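PDB 6KIA: enoyl-acyl carrier protein reductase from Uncultured bacterium, which probably catalyses the NADH-dependent reduction of the double bond of enoyl-acyl carrier protein intermediates in fatty acid synthesis and is associated with triclosan resistance. Local coordinates for residues A[158-166]-A[204-213]; A[246-257]-A[305-316]. All coordinates share one frame; numbering follows the deposited sequence.

Interaction 1 (A[158-166]-A[204-213]). With NAI (1,4-dihydronicotinamide adenine dinucleotide), chain D.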
loop_
_atom_site.group_PDB
_atom_site.type_symbol
_atom_site.label_atom_id
_atom_site.label_comp_id
_atom_site.label_asym_id
_atom_site.label_seq_id
_atom_site.Cartn_x
_atom_site.Cartn_y
_atom_site.Cartn_z
ATOM N N ALA A 158 1.771 -13.060 1.873
ATOM C CA ALA A 158 1.151 -11.734 1.776
ATOM C C ALA A 158 2.203 -10.639 1.498
ATOM O O ALA A 158 2.988 -10.250 2.370
ATOM C CB ALA A 158 0.371 -11.426 3.060
ATOM N N HIS A 159 2.220 -10.158 0.262
ATOM C CA HIS A 159 3.160 -9.113 -0.168
ATOM C C HIS A 159 2.638 -7.757 0.251
ATOM O O HIS A 159 1.455 -7.494 0.096
ATOM C CB HIS A 159 3.324 -9.208 -1.683
ATOM C CG HIS A 159 4.167 -8.141 -2.303
ATOM N ND1 HIS A 159 3.668 -6.893 -2.617
ATOM C CD2 HIS A 159 5.440 -8.165 -2.769
ATOM C CE1 HIS A 159 4.617 -6.176 -3.192
ATOM N NE2 HIS A 159 5.700 -6.926 -3.301
ATOM N N THR A 160 3.510 -6.897 0.778
ATOM C CA THR A 160 3.077 -5.561 1.207
ATOM C C THR A 160 4.001 -4.478 0.688
ATOM O O THR A 160 3.772 -3.297 0.948
ATOM C CB THR A 160 3.044 -5.414 2.754
ATOM O OG1 THR A 160 4.389 -5.471 3.249
ATOM C CG2 THR A 160 2.185 -6.491 3.419
ATOM N N MET A 161 5.076 -4.859 -0.003
ATOM C CA MET A 161 6.162 -3.917 -0.265
ATOM C C MET A 161 5.788 -2.838 -1.252
ATOM O O MET A 161 5.271 -3.122 -2.326
ATOM C CB MET A 161 7.397 -4.654 -0.804
ATOM C CG MET A 161 7.921 -5.702 0.142
ATOM S SD MET A 161 9.351 -6.568 -0.511
ATOM C CE MET A 161 9.860 -7.536 0.917
ATOM N N ALA A 162 6.098 -1.607 -0.872
ATOM C CA ALA A 162 5.986 -0.443 -1.746
ATOM C C ALA A 162 6.988 0.586 -1.255
ATOM O O ALA A 162 7.166 0.747 -0.054
ATOM C CB ALA A 162 4.552 0.140 -1.730
ATOM N N GLY A 163 7.623 1.305 -2.173
ATOM C CA GLY A 163 8.576 2.338 -1.781
ATOM C C GLY A 163 9.616 2.555 -2.854
ATOM O O GLY A 163 9.334 2.332 -4.025
ATOM N N GLY A 164 10.814 2.990 -2.460
ATOM C CA GLY A 164 11.898 3.189 -3.405
ATOM C C GLY A 164 12.333 4.642 -3.485
ATOM O O GLY A 164 13.073 5.023 -4.385
ATOM N N ILE A 165 11.851 5.460 -2.553
ATOM C CA ILE A 165 12.293 6.853 -2.483
ATOM C C ILE A 165 13.723 6.921 -1.969
ATOM O O ILE A 165 14.014 6.408 -0.889
ATOM C CB ILE A 165 11.398 7.691 -1.564
ATOM C CG1 ILE A 165 9.952 7.685 -2.061
ATOM C CG2 ILE A 165 11.930 9.117 -1.456
ATOM C CD1 ILE A 165 8.972 8.292 -1.076
ATOM N N PRO A 166 14.622 7.538 -2.750
ATOM C CA PRO A 166 16.027 7.729 -2.365
ATOM C C PRO A 166 16.185 8.672 -1.181
ATOM O O PRO A 166 15.394 9.609 -1.030
ATOM C CB PRO A 166 16.665 8.339 -3.619
ATOM C CG PRO A 166 15.716 8.026 -4.734
ATOM C CD PRO A 166 14.354 8.046 -4.105
ATOM N N ASN A 204 13.176 2.690 -9.513
ATOM C CA ASN A 204 13.237 2.113 -8.174
ATOM C C ASN A 204 11.852 1.690 -7.682
ATOM O O ASN A 204 11.706 0.645 -7.041
ATOM C CB ASN A 204 13.863 3.100 -7.190
ATOM C CG ASN A 204 14.735 2.412 -6.152
ATOM O OD1 ASN A 204 15.301 1.338 -6.399
ATOM N ND2 ASN A 204 14.843 3.022 -4.985
ATOM N N PHE A 205 10.835 2.490 -8.009
ATOM C CA PHE A 205 9.445 2.164 -7.673
ATOM C C PHE A 205 9.057 0.839 -8.329
ATOM O O PHE A 205 8.467 -0.035 -7.683
ATOM C CB PHE A 205 8.456 3.249 -8.150
ATOM C CG PHE A 205 8.419 4.512 -7.304
ATOM C CD1 PHE A 205 9.291 4.719 -6.250
ATOM C CD2 PHE A 205 7.481 5.505 -7.601
ATOM C CE1 PHE A 205 9.223 5.914 -5.502
ATOM C CE2 PHE A 205 7.407 6.701 -6.860
ATOM C CZ PHE A 205 8.279 6.896 -5.815
ATOM N N ASP A 206 9.371 0.677 -9.615
ATOM C CA ASP A 206 9.061 -0.601 -10.260
ATOM C C ASP A 206 9.718 -1.741 -9.497
ATOM O O ASP A 206 9.086 -2.787 -9.279
ATOM C CB ASP A 206 9.523 -0.638 -11.717
ATOM C CG ASP A 206 8.510 -0.061 -12.690
ATOM O OD1 ASP A 206 7.399 0.344 -12.283
ATOM O OD2 ASP A 206 8.843 -0.010 -13.898
ATOM N N GLU A 207 10.970 -1.554 -9.073
ATOM C CA GLU A 207 11.654 -2.656 -8.380
ATOM C C GLU A 207 10.992 -3.012 -7.033
ATOM O O GLU A 207 10.710 -4.197 -6.745
ATOM C CB GLU A 207 13.131 -2.324 -8.137
ATOM C CG GLU A 207 14.034 -2.352 -9.358
ATOM C CD GLU A 207 13.855 -3.579 -10.233
ATOM O OE1 GLU A 207 13.533 -4.669 -9.702
ATOM O OE2 GLU A 207 14.107 -3.468 -11.454
ATOM N N VAL A 208 10.752 -2.002 -6.207
ATOM C CA VAL A 208 10.245 -2.224 -4.847
ATOM C C VAL A 208 8.759 -2.587 -4.794
ATOM O O VAL A 208 8.355 -3.509 -4.085
ATOM C CB VAL A 208 10.459 -0.963 -3.952
ATOM C CG1 VAL A 208 9.938 -1.227 -2.535
ATOM C CG2 VAL A 208 11.954 -0.531 -3.938
ATOM N N THR A 209 7.950 -1.831 -5.527
ATOM C CA THR A 209 6.498 -1.908 -5.459
ATOM C C THR A 209 5.940 -3.022 -6.326
ATOM O O THR A 209 4.896 -3.597 -6.010
ATOM C CB THR A 209 5.898 -0.549 -5.870
ATOM O OG1 THR A 209 6.431 0.444 -4.982
ATOM C CG2 THR A 209 4.371 -0.541 -5.831
ATOM N N ALA A 210 6.651 -3.365 -7.400
ATOM C CA ALA A 210 6.115 -4.348 -8.341
ATOM C C ALA A 210 6.962 -5.611 -8.466
ATOM O O ALA A 210 6.477 -6.722 -8.209
ATOM C CB ALA A 210 5.928 -3.697 -9.726
ATOM N N ASN A 211 8.219 -5.466 -8.871
ATOM C CA ASN A 211 9.028 -6.643 -9.180
ATOM C C ASN A 211 9.313 -7.566 -7.989
ATOM O O ASN A 211 9.508 -8.760 -8.171
ATOM C CB ASN A 211 10.330 -6.199 -9.829
ATOM C CG ASN A 211 10.091 -5.554 -11.182
ATOM O OD1 ASN A 211 9.050 -5.773 -11.804
ATOM N ND2 ASN A 211 11.045 -4.752 -11.639
ATOM N N THR A 212 9.313 -7.017 -6.779
ATOM C CA THR A 212 9.395 -7.826 -5.568
ATOM C C THR A 212 8.296 -8.911 -5.498
ATOM O O THR A 212 8.530 -9.977 -4.931
ATOM C CB THR A 212 9.280 -6.950 -4.313
ATOM O OG1 THR A 212 8.133 -6.097 -4.443
ATOM C CG2 THR A 212 10.511 -6.069 -4.162
ATOM N N PHE A 213 7.100 -8.631 -6.029
ATOM C CA PHE A 213 6.022 -9.628 -6.074
ATOM C C PHE A 213 6.391 -10.766 -6.997
ATOM O O PHE A 213 6.133 -11.931 -6.691
ATOM C CB PHE A 213 4.711 -8.975 -6.517
ATOM C CG PHE A 213 3.474 -9.793 -6.256
ATOM C CD1 PHE A 213 3.238 -10.395 -5.015
ATOM C CD2 PHE A 213 2.480 -9.852 -7.216
ATOM C CE1 PHE A 213 2.052 -11.101 -4.773
ATOM C CE2 PHE A 213 1.304 -10.562 -6.985
ATOM C CZ PHE A 213 1.083 -11.177 -5.757
HETATM P PA NAI D . 3.512 0.875 5.539
HETATM O O1A NAI D . 3.038 0.337 6.855
HETATM O O2A NAI D . 4.588 1.943 5.580
HETATM O O5B NAI D . 3.961 -0.371 4.660
HETATM C C5B NAI D . 4.993 -0.222 3.707
HETATM C C4B NAI D . 5.457 -1.687 3.441
HETATM O O4B NAI D . 6.496 -1.582 2.294
HETATM C C3B NAI D . 6.046 -2.220 4.451
HETATM O O3B NAI D . 5.692 -3.653 4.619
HETATM C C2B NAI D . 7.661 -2.063 4.130
HETATM O O2B NAI D . 8.420 -3.017 4.961
HETATM C C1B NAI D . 7.736 -2.280 2.863
HETATM N N9A NAI D . 8.841 -1.519 2.244
HETATM C C8A NAI D . 9.093 -0.213 2.045
HETATM N N7A NAI D . 10.270 -0.109 1.431
HETATM C C5A NAI D . 10.750 -1.361 1.240
HETATM C C6A NAI D . 11.944 -1.742 0.646
HETATM N N6A NAI D . 13.031 -1.013 0.055
HETATM N N1A NAI D . 12.222 -3.053 0.567
HETATM C C2A NAI D . 11.347 -3.978 1.073
HETATM N N3A NAI D . 10.153 -3.594 1.662
HETATM C C4A NAI D . 9.874 -2.256 1.741
HETATM O O3 NAI D . 2.266 1.551 4.687
HETATM P PN NAI D . 1.041 0.837 3.917
HETATM O O1N NAI D . 0.266 -0.030 4.860
HETATM O O2N NAI D . 0.246 2.010 3.365
HETATM O O5D NAI D . 1.669 -0.031 2.736
HETATM C C5D NAI D . 1.401 -1.418 2.612
HETATM C C4D NAI D . 0.852 -1.664 1.189
HETATM O O4D NAI D . -0.350 -1.127 1.102
HETATM C C3D NAI D . 1.701 -0.937 0.149
HETATM O O3D NAI D . 2.022 -1.753 -0.927
HETATM C C2D NAI D . 0.729 0.168 -0.321
HETATM O O2D NAI D . 1.159 0.663 -1.638
HETATM C C1D NAI D . -0.441 -0.416 -0.307
HETATM N N1N NAI D . -1.566 0.519 -0.293
HETATM C C2N NAI D . -1.577 1.636 0.515
HETATM C C3N NAI D . -2.651 2.534 0.447
HETATM C C7N NAI D . -2.712 3.761 1.355
HETATM O O7N NAI D . -3.462 4.698 1.093
HETATM N N7N NAI D . -1.894 3.797 2.515
HETATM C C4N NAI D . -3.726 2.318 -0.403
HETATM C C5N NAI D . -3.728 1.155 -1.180
HETATM C C6N NAI D . -2.647 0.269 -1.123
HETATM O O HOH W 1 3.167 -3.133 -4.008
#
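H159, at the end of its strand, lays its imidazole against T212 and F213 of the helix. CG stands anti to the backbone N (chi1 175°), which sends the ring out to the helix, where NE2 donates to T212 OG1 at 2.8 Å, in the ring plane and nearly straight at 179°. T212 suits the place because its hydroxyl can accept and donate at once: OG1 in turn donates to V208 O, one helical turn back (2.6 Å). F213 covers one ring face with its CB and turns the edge of its phenyl toward that face, planes at 63°, an edge-to-face pair.

Further on, G163 and G164 bring the loop backbone down onto the helix. At the positive phi of G164, the absence of a side chain lets the main chain lie close to N204 and F205, while N204 ND2 donates to G164 O at 2.7 Å, tilted from the carbonyl plane. V208, between these two places, splits its branches: CG1 touches G163 N (3.4 Å) and CG2 lies 3.8 Å from G164 CA. CG1 also approaches the adenine of NADH, 3.8 Å from C6A, and A162 N donates to the ribose oxygen O4B. G163 N donates to T209 OG1 at 3.2 Å, a hydroxyl that Q262 holds as well.

The contact therefore joins the C-terminal end of strand 155-159, set between strands 21-25 and 234-240 in the parallel core of the Rossmann-like sheet, to helix 196-219, with helix 263-278 packed on T209 and F213.

Interaction 2 (A[246-257]-A[305-316])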
loop_
_atom_site.group_PDB
_atom_site.type_symbol
_atom_site.label_atom_id
_atom_site.label_comp_id
_atom_site.label_asym_id
_atom_site.label_seq_id
_atom_site.Cartn_x
_atom_site.Cartn_y
_atom_site.Cartn_z
ATOM N N ILE A 246 -16.157 5.350 -4.299
ATOM C CA ILE A 246 -16.699 5.945 -3.097
ATOM C C ILE A 246 -18.043 6.591 -3.440
ATOM O O ILE A 246 -18.295 6.858 -4.607
ATOM C CB ILE A 246 -15.728 6.983 -2.505
ATOM C CG1 ILE A 246 -15.703 8.284 -3.342
ATOM C CG2 ILE A 246 -14.323 6.384 -2.308
ATOM C CD1 ILE A 246 -14.724 9.343 -2.809
ATOM N N LEU A 247 -18.866 6.867 -2.431
ATOM C CA LEU A 247 -20.177 7.481 -2.656
ATOM C C LEU A 247 -20.075 8.930 -3.145
ATOM O O LEU A 247 -19.658 9.819 -2.409
ATOM C CB LEU A 247 -20.987 7.455 -1.370
ATOM C CG LEU A 247 -21.597 6.072 -1.165
ATOM C CD1 LEU A 247 -22.250 5.945 0.206
ATOM C CD2 LEU A 247 -22.629 5.789 -2.240
ATOM N N ILE A 248 -20.468 9.129 -4.398
ATOM C CA ILE A 248 -20.607 10.450 -5.025
ATOM C C ILE A 248 -22.030 10.473 -5.597
ATOM O O ILE A 248 -22.412 9.585 -6.380
ATOM C CB ILE A 248 -19.527 10.682 -6.118
ATOM C CG1 ILE A 248 -18.133 10.664 -5.472
ATOM C CG2 ILE A 248 -19.759 12.030 -6.831
ATOM C CD1 ILE A 248 -16.944 10.649 -6.439
ATOM N N ASP A 249 -22.839 11.426 -5.131
ATOM C CA ASP A 249 -24.226 11.538 -5.572
ATOM C C ASP A 249 -24.988 10.226 -5.303
ATOM O O ASP A 249 -25.728 9.736 -6.157
ATOM C CB ASP A 249 -24.260 11.908 -7.061
ATOM C CG ASP A 249 -25.578 12.521 -7.491
ATOM O OD1 ASP A 249 -26.325 13.020 -6.619
ATOM O OD2 ASP A 249 -25.854 12.518 -8.711
ATOM N N ASP A 250 -24.780 9.666 -4.112
ATOM C CA ASP A 250 -25.422 8.419 -3.669
ATOM C C ASP A 250 -25.183 7.228 -4.607
ATOM O O ASP A 250 -25.964 6.281 -4.630
ATOM C CB ASP A 250 -26.929 8.634 -3.462
ATOM C CG ASP A 250 -27.542 7.601 -2.519
ATOM O OD1 ASP A 250 -26.871 7.202 -1.541
ATOM O OD2 ASP A 250 -28.698 7.190 -2.758
ATOM N N LYS A 251 -24.079 7.265 -5.345
ATOM C CA LYS A 251 -23.685 6.136 -6.195
ATOM C C LYS A 251 -22.216 5.828 -5.940
ATOM O O LYS A 251 -21.439 6.737 -5.712
ATOM C CB LYS A 251 -23.880 6.446 -7.681
ATOM C CG LYS A 251 -25.304 6.654 -8.130
ATOM C CD LYS A 251 -25.317 7.008 -9.610
ATOM C CE LYS A 251 -24.375 8.168 -9.899
ATOM N NZ LYS A 251 -24.178 8.385 -11.355
ATOM N N TYR A 252 -21.826 4.556 -5.943
ATOM C CA TYR A 252 -20.403 4.272 -5.807
ATOM C C TYR A 252 -19.695 4.533 -7.132
ATOM O O TYR A 252 -19.973 3.869 -8.133
ATOM C CB TYR A 252 -20.180 2.836 -5.332
ATOM C CG TYR A 252 -20.647 2.599 -3.920
ATOM C CD1 TYR A 252 -19.869 2.992 -2.831
ATOM C CD2 TYR A 252 -21.863 1.976 -3.667
ATOM C CE1 TYR A 252 -20.283 2.759 -1.542
ATOM C CE2 TYR A 252 -22.277 1.735 -2.389
ATOM C CZ TYR A 252 -21.502 2.139 -1.324
ATOM O OH TYR A 252 -21.942 1.908 -0.041
ATOM N N GLN A 253 -18.794 5.517 -7.134
ATOM C CA GLN A 253 -18.078 5.938 -8.339
ATOM C C GLN A 253 -16.573 5.920 -8.128
ATOM O O GLN A 253 -16.075 6.370 -7.082
ATOM C CB GLN A 253 -18.513 7.341 -8.780
ATOM C CG GLN A 253 -20.033 7.514 -8.812
ATOM C CD GLN A 253 -20.467 8.711 -9.658
ATOM O OE1 GLN A 253 -19.984 8.905 -10.775
ATOM N NE2 GLN A 253 -21.352 9.531 -9.112
ATOM N N TRP A 254 -15.864 5.399 -9.126
ATOM C CA TRP A 254 -14.417 5.336 -9.073
ATOM C C TRP A 254 -13.829 6.729 -9.050
ATOM O O TRP A 254 -14.254 7.616 -9.803
ATOM C CB TRP A 254 -13.850 4.566 -10.261
ATOM C CG TRP A 254 -12.363 4.453 -10.220
ATOM C CD1 TRP A 254 -11.645 3.477 -9.599
ATOM C CD2 TRP A 254 -11.401 5.337 -10.825
ATOM N NE1 TRP A 254 -10.301 3.690 -9.775
ATOM C CE2 TRP A 254 -10.119 4.826 -10.518
ATOM C CE3 TRP A 254 -11.499 6.512 -11.585
ATOM C CZ2 TRP A 254 -8.943 5.441 -10.939
ATOM C CZ3 TRP A 254 -10.319 7.115 -12.024
ATOM C CH2 TRP A 254 -9.066 6.582 -11.698
ATOM N N GLN A 255 -12.859 6.919 -8.165
ATOM C CA GLN A 255 -12.098 8.147 -8.152
ATOM C C GLN A 255 -10.706 7.792 -7.653
ATOM O O GLN A 255 -10.416 6.612 -7.407
ATOM C CB GLN A 255 -12.783 9.205 -7.279
ATOM C CG GLN A 255 -13.155 8.736 -5.874
ATOM C CD GLN A 255 -11.957 8.719 -4.930
ATOM O OE1 GLN A 255 -11.441 9.771 -4.534
ATOM N NE2 GLN A 255 -11.493 7.516 -4.590
ATOM N N THR A 256 -9.852 8.788 -7.504
ATOM C CA THR A 256 -8.454 8.555 -7.114
ATOM C C THR A 256 -7.858 9.796 -6.470
ATOM O O THR A 256 -8.328 10.902 -6.710
ATOM C CB THR A 256 -7.585 8.167 -8.327
ATOM O OG1 THR A 256 -6.261 7.816 -7.895
ATOM C CG2 THR A 256 -7.486 9.349 -9.324
ATOM N N TYR A 257 -6.794 9.602 -5.694
ATOM C CA TYR A 257 -5.868 10.672 -5.361
ATOM C C TYR A 257 -4.995 10.943 -6.586
ATOM O O TYR A 257 -4.535 10.005 -7.237
ATOM C CB TYR A 257 -4.984 10.272 -4.169
ATOM C CG TYR A 257 -3.778 11.178 -3.994
ATOM C CD1 TYR A 257 -3.885 12.368 -3.284
ATOM C CD2 TYR A 257 -2.540 10.838 -4.543
ATOM C CE1 TYR A 257 -2.788 13.217 -3.125
ATOM C CE2 TYR A 257 -1.452 11.672 -4.393
ATOM C CZ TYR A 257 -1.571 12.860 -3.681
ATOM O OH TYR A 257 -0.457 13.672 -3.546
ATOM N N SER A 305 -10.473 11.238 0.110
ATOM C CA SER A 305 -11.248 10.152 -0.494
ATOM C C SER A 305 -11.939 9.265 0.537
ATOM O O SER A 305 -12.902 8.587 0.216
ATOM C CB SER A 305 -10.349 9.292 -1.378
ATOM O OG SER A 305 -9.815 10.059 -2.458
ATOM N N LEU A 306 -11.479 9.318 1.778
ATOM C CA LEU A 306 -11.906 8.362 2.793
ATOM C C LEU A 306 -13.192 8.768 3.531
ATOM O O LEU A 306 -13.977 7.906 3.932
ATOM C CB LEU A 306 -10.756 8.159 3.793
ATOM C CG LEU A 306 -10.950 7.229 4.992
ATOM C CD1 LEU A 306 -11.228 5.794 4.537
ATOM C CD2 LEU A 306 -9.674 7.299 5.824
ATOM N N PHE A 307 -13.432 10.069 3.689
ATOM C CA PHE A 307 -14.597 10.509 4.486
ATOM C C PHE A 307 -15.961 9.926 4.075
ATOM O O PHE A 307 -16.775 9.586 4.953
ATOM C CB PHE A 307 -14.671 12.040 4.486
ATOM C CG PHE A 307 -13.494 12.697 5.142
ATOM C CD1 PHE A 307 -13.334 12.650 6.518
ATOM C CD2 PHE A 307 -12.551 13.370 4.383
ATOM C CE1 PHE A 307 -12.234 13.263 7.134
ATOM C CE2 PHE A 307 -11.460 14.002 4.982
ATOM C CZ PHE A 307 -11.298 13.959 6.350
ATOM N N PRO A 308 -16.223 9.785 2.754
ATOM C CA PRO A 308 -17.527 9.222 2.386
ATOM C C PRO A 308 -17.741 7.767 2.829
ATOM O O PRO A 308 -18.860 7.272 2.689
ATOM C CB PRO A 308 -17.535 9.339 0.849
ATOM C CG PRO A 308 -16.586 10.459 0.555
ATOM C CD PRO A 308 -15.503 10.316 1.568
ATOM N N LEU A 309 -16.717 7.102 3.365
ATOM C CA LEU A 309 -16.942 5.777 3.979
ATOM C C LEU A 309 -18.027 5.883 5.048
ATOM O O LEU A 309 -18.801 4.942 5.258
ATOM C CB LEU A 309 -15.631 5.212 4.567
ATOM C CG LEU A 309 -15.755 3.842 5.240
ATOM C CD1 LEU A 309 -16.084 2.767 4.180
ATOM C CD2 LEU A 309 -14.475 3.466 6.021
ATOM N N LEU A 310 -18.111 7.041 5.711
ATOM C CA LEU A 310 -19.180 7.244 6.706
ATOM C C LEU A 310 -20.578 7.033 6.100
ATOM O O LEU A 310 -21.455 6.375 6.690
ATOM C CB LEU A 310 -19.079 8.632 7.333
ATOM C CG LEU A 310 -18.001 8.784 8.406
ATOM C CD1 LEU A 310 -17.653 10.237 8.681
ATOM C CD2 LEU A 310 -18.412 8.064 9.689
ATOM N N LYS A 311 -20.778 7.572 4.902
ATOM C CA LYS A 311 -22.070 7.448 4.251
ATOM C C LYS A 311 -22.300 6.003 3.829
ATOM O O LYS A 311 -23.414 5.483 3.939
ATOM C CB LYS A 311 -22.133 8.400 3.051
ATOM C CG LYS A 311 -22.168 9.850 3.460
ATOM C CD LYS A 311 -22.362 10.755 2.262
ATOM C CE LYS A 311 -22.521 12.200 2.683
ATOM N NZ LYS A 311 -23.752 12.383 3.511
ATOM N N ALA A 312 -21.213 5.317 3.476
ATOM C CA ALA A 312 -21.304 3.912 3.086
ATOM C C ALA A 312 -21.703 3.078 4.282
ATOM O O ALA A 312 -22.498 2.122 4.147
ATOM C CB ALA A 312 -19.966 3.442 2.487
ATOM N N LEU A 313 -21.211 3.457 5.463
ATOM C CA LEU A 313 -21.540 2.664 6.642
ATOM C C LEU A 313 -23.045 2.719 6.857
ATOM O O LEU A 313 -23.654 1.732 7.280
ATOM C CB LEU A 313 -20.820 3.150 7.894
ATOM C CG LEU A 313 -19.317 2.909 7.939
ATOM C CD1 LEU A 313 -18.732 3.399 9.248
ATOM C CD2 LEU A 313 -18.963 1.445 7.676
ATOM N N LYS A 314 -23.654 3.861 6.541
ATOM C CA LYS A 314 -25.094 3.982 6.736
ATOM C C LYS A 314 -25.828 3.269 5.626
ATOM O O LYS A 314 -26.842 2.593 5.862
ATOM C CB LYS A 314 -25.504 5.471 6.772
ATOM C CG LYS A 314 -25.149 6.176 8.058
ATOM C CD LYS A 314 -26.047 7.392 8.259
ATOM C CE LYS A 314 -26.130 7.799 9.716
ATOM N NZ LYS A 314 -26.546 9.226 9.819
ATOM N N LYS A 315 -25.288 3.359 4.422
ATOM C CA LYS A 315 -25.984 2.864 3.248
ATOM C C LYS A 315 -26.053 1.334 3.233
ATOM O O LYS A 315 -27.055 0.731 2.820
ATOM C CB LYS A 315 -25.273 3.363 1.996
ATOM C CG LYS A 315 -25.887 2.936 0.686
ATOM C CD LYS A 315 -25.092 3.522 -0.482
ATOM C CE LYS A 315 -25.705 3.161 -1.821
ATOM N NZ LYS A 315 -27.010 3.864 -2.000
ATOM N N GLU A 316 -24.998 0.701 3.731
ATOM C CA GLU A 316 -24.898 -0.744 3.625
ATOM C C GLU A 316 -25.501 -1.462 4.824
ATOM O O GLU A 316 -24.835 -2.239 5.501
ATOM C CB GLU A 316 -23.429 -1.127 3.426
ATOM C CG GLU A 316 -22.863 -0.537 2.159
ATOM C CD GLU A 316 -23.614 -0.936 0.899
ATOM O OE1 GLU A 316 -24.165 -2.058 0.839
ATOM O OE2 GLU A 316 -23.643 -0.123 -0.052
HETATM O O HOH W 2 -18.263 5.819 0.184
#
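K315, in the last turn of its helix, runs alongside Y252 in the opposite direction, past its hydroxyl end, to the hairpin turn at D250. Its CG lies anti to the backbone N and the chain stays extended until a bend at chi4 (69°). CB and CG skirt Y252 OH, and CD closes to 3.6 Å from that oxygen and 3.8 Å from L247 CD2. K315 CE runs on 3.8 Å from Y252 CE2, and NZ ends 3.4 Å from D250 OD1 in a weak, solvent-exposed salt bridge. Lysine suits this path, its outer methylenes lying against L247 and the Y252 ring while its ammonium reaches the carboxylate.

Y252 OH donates to E316 OE2 on its anti lone pair (2.6 Å), tying the hairpin to the residue just after the helix. L247 CD1 fits against the backbone at K311 and A312, whose small CB leaves room for both L247 and Y252. At the far end S305 OG donates to Q255 OE1 at 2.7 Å, in the carbonyl plane; T244 O and E290 hold Q255 NE2.

The hairpin of strands 244-248 and 251-255 lies across helix 309-315, strand 246-248 at 91° to it, while helix 426-436 touches I246 and Y252 and helix 339-351 packs on P308.

Both segments of interaction 1 precede those of interaction 2 in the chain, with centres about 29 Å apart and nearest atoms about 10 Å apart. Interaction 1 sits in the Rossmann-like core, where strand 155-159 pairs with strand 234-240. The latter leads, a few residues on, into the two-stranded hairpin of interaction 2, which lies farther from the centre of the chain among helices 309-315, 339-351 and 426-436. The cofactor spans part of the gap: residues of interaction 1 touch its adenosine and also the ribose of its nicotinamide half, whereas the Y257 side chain of interaction 2 remains about 8 Å from it. One thus shapes the NADH pocket, the other joins hairpin and helices farther out.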